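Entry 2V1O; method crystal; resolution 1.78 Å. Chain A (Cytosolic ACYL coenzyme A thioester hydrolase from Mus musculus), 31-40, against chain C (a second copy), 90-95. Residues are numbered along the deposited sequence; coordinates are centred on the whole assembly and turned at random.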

# COMPACT_ATOMS: atom_id res chain seq x y z
N ALA A 31 9.53 -8.39 15.41
CA ALA A 31 9.85 -9.48 14.48
C ALA A 31 11.32 -9.44 14.08
O ALA A 31 11.96 -10.47 14.03
N ILE A 32 11.83 -8.24 13.81
CA ILE A 32 13.23 -8.09 13.40
C ILE A 32 14.19 -8.51 14.51
O ILE A 32 15.11 -9.32 14.29
N ILE A 33 13.97 -7.98 15.71
CA ILE A 33 14.92 -8.19 16.81
C ILE A 33 14.94 -9.67 17.24
O ILE A 33 16.01 -10.24 17.51
N SER A 34 13.77 -10.30 17.24
CA SER A 34 13.67 -11.69 17.68
C SER A 34 14.24 -12.67 16.64
O SER A 34 14.97 -13.59 16.99
N THR A 35 13.92 -12.45 15.36
CA THR A 35 14.48 -13.27 14.28
C THR A 35 16.01 -13.19 14.25
O THR A 35 16.68 -14.22 14.19
N ARG A 36 16.56 -11.98 14.31
CA ARG A 36 18.02 -11.81 14.33
C ARG A 36 18.63 -12.60 15.50
O ARG A 36 19.58 -13.37 15.33
N HIS A 37 18.04 -12.43 16.68
CA HIS A 37 18.55 -13.13 17.84
C HIS A 37 18.48 -14.65 17.71
O HIS A 37 19.43 -15.35 18.09
N CYS A 38 17.37 -15.16 17.19
CA CYS A 38 17.17 -16.61 17.10
C CYS A 38 18.09 -17.30 16.08
O CYS A 38 18.27 -18.52 16.12
N ASN A 39 18.67 -16.50 15.18
CA ASN A 39 19.67 -16.97 14.23
C ASN A 39 21.12 -16.59 14.58
O ASN A 39 22.05 -16.88 13.82
N SER A 40 21.30 -15.96 15.74
CA SER A 40 22.57 -15.32 16.11
C SER A 40 23.70 -16.32 16.44
O SER A 40 24.87 -15.94 16.54
N SER C 90 22.49 -2.94 4.34
CA SER C 90 21.65 -4.12 4.35
C SER C 90 22.13 -5.06 5.44
O SER C 90 23.33 -5.25 5.62
N GLU C 91 21.18 -5.64 6.16
CA GLU C 91 21.49 -6.62 7.18
C GLU C 91 20.71 -7.88 6.93
O GLU C 91 19.48 -7.86 6.86
N ASN C 92 21.43 -8.98 6.77
CA ASN C 92 20.80 -10.28 6.70
C ASN C 92 20.68 -10.79 8.12
O ASN C 92 21.68 -11.04 8.80
N ILE C 93 19.44 -10.92 8.59
CA ILE C 93 19.21 -11.33 9.98
C ILE C 93 19.23 -12.85 10.19
O ILE C 93 19.12 -13.32 11.32
N LEU C 94 19.39 -13.61 9.10
CA LEU C 94 19.64 -15.04 9.26
C LEU C 94 21.13 -15.33 9.35
O LEU C 94 21.57 -16.08 10.22
N THR C 95 21.92 -14.72 8.46
CA THR C 95 23.36 -14.96 8.44
C THR C 95 24.16 -13.99 9.33
O THR C 95 25.28 -14.31 9.75

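A charged pair at an interface between protein copies often sits beside an apolar side chain, and the contact between a helix of chain A and a strand of chain C with the loop that follows it in this thioester hydrolase illustrates the arrangement. S90(C), the first residue of the chain C stretch, lies out of reach of the helix. E91(C) points toward it, extended through chi1 and chi2 (both t), and so carries its carboxylate to R36(A). The CA-to-CB bond of R36(A) points sideways to chain C, but t, t and m rotamers along chi1 to chi3 bring its end closer. The resulting salt bridge is two-pronged: R36(A) NE donates to E91(C) OE2 at 2.7 Å, and R36(A) NH2 to E91(C) OE1 at 2.9 Å, although the position of OE1 is less certain. OE2 lies at the guanidinium edge, near its plane, where N-H groups can point directly at it.

N92(C) makes no contact across the interface; its OD1 instead accepts the backbone N of L94(C) and of T95(C), each at 2.8 Å, bracing the turn. That turn presents I93(C), the most extensively covered residue of the pair. Pointing toward the helix with chi1 p and chi2 t, it places CD1 3.5 Å from T35(A) CG2 and 3.9 Å from I32(A) O, while its CB sits 3.9 Å from R36(A) CB. Its carbonyl also takes part: I93(C) O receives a nearly straight CA-H...O contact from R36(A) CA at 3.5 Å, and water 1 lies within hydrogen-bonding distance of both I93(C) O (2.9 Å) and R36(A) O (2.8 Å).

The CA-to-CB bond of L94(C), m and t, points sideways, yet its CD2 packs 3.4 Å from N39(A) ND2; that amide donates to T35(A) O at 2.9 Å. T95(C) then points away.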

# COMPACT_ATOMS: atom_id res chain seq x y z
CB ALA A 31 8.95 -9.43 13.25
CB ILE A 32 13.56 -6.64 12.96
CG1 ILE A 32 12.92 -6.34 11.60
CG2 ILE A 32 15.08 -6.41 12.91
CD1 ILE A 32 12.77 -4.84 11.31
CB ILE A 33 14.65 -7.20 18.00
CG1 ILE A 33 15.92 -7.02 18.86
CG2 ILE A 33 13.40 -7.60 18.81
CD1 ILE A 33 15.88 -5.80 19.79
CB SER A 34 12.22 -12.03 18.07
OG SER A 34 11.34 -11.82 16.96
CB THR A 35 13.87 -12.91 12.91
OG1 THR A 35 12.47 -13.22 12.91
CG2 THR A 35 14.56 -13.67 11.78
CB ARG A 36 18.39 -10.33 14.47
CG ARG A 36 19.90 -10.10 14.37
CD ARG A 36 20.31 -8.74 14.92
NE ARG A 36 19.85 -7.63 14.09
CZ ARG A 36 18.85 -6.80 14.42
NH1 ARG A 36 18.19 -6.95 15.56
NH2 ARG A 36 18.52 -5.81 13.59
CB HIS A 37 17.83 -12.72 19.11
CG HIS A 37 18.35 -13.45 20.30
ND1 HIS A 37 17.69 -14.52 20.85
CD2 HIS A 37 19.53 -13.35 20.95
CE1 HIS A 37 18.42 -15.01 21.84
NE2 HIS A 37 19.54 -14.32 21.92
CB CYS A 38 15.69 -16.93 16.86
SG CYS A 38 14.70 -16.62 18.34
CB ASN A 39 19.31 -16.46 12.82
CG ASN A 39 18.05 -17.10 12.29
OD1 ASN A 39 18.05 -18.27 11.88
ND2 ASN A 39 16.97 -16.34 12.28
CB SER A 40 22.36 -14.36 17.28
OG SER A 40 22.13 -15.07 18.49
CB SER C 90 21.69 -4.84 3.01
OG SER C 90 23.01 -5.29 2.72
CB GLU C 91 21.17 -6.08 8.58
CG GLU C 91 21.53 -7.06 9.66
CD GLU C 91 20.96 -6.70 11.01
OE1 GLU C 91 20.01 -5.89 11.09
OE2 GLU C 91 21.46 -7.26 11.99
CB ASN C 92 21.61 -11.22 5.80
CG ASN C 92 20.91 -12.56 5.58
OD1 ASN C 92 20.50 -13.21 6.52
ND2 ASN C 92 20.78 -12.96 4.32
CB ILE C 93 17.95 -10.67 10.62
CG1 ILE C 93 16.67 -11.01 9.85
CG2 ILE C 93 18.17 -9.16 10.77
CD1 ILE C 93 15.40 -10.50 10.54
CB LEU C 94 19.01 -15.86 8.12
CG LEU C 94 17.52 -15.70 7.76
CD1 LEU C 94 17.10 -16.84 6.82
CD2 LEU C 94 16.61 -15.66 8.96
CB THR C 95 23.92 -14.88 7.00
OG1 THR C 95 23.84 -13.53 6.52
CG2 THR C 95 23.14 -15.81 6.08
O HOH W 1 21.36 -13.43 13.17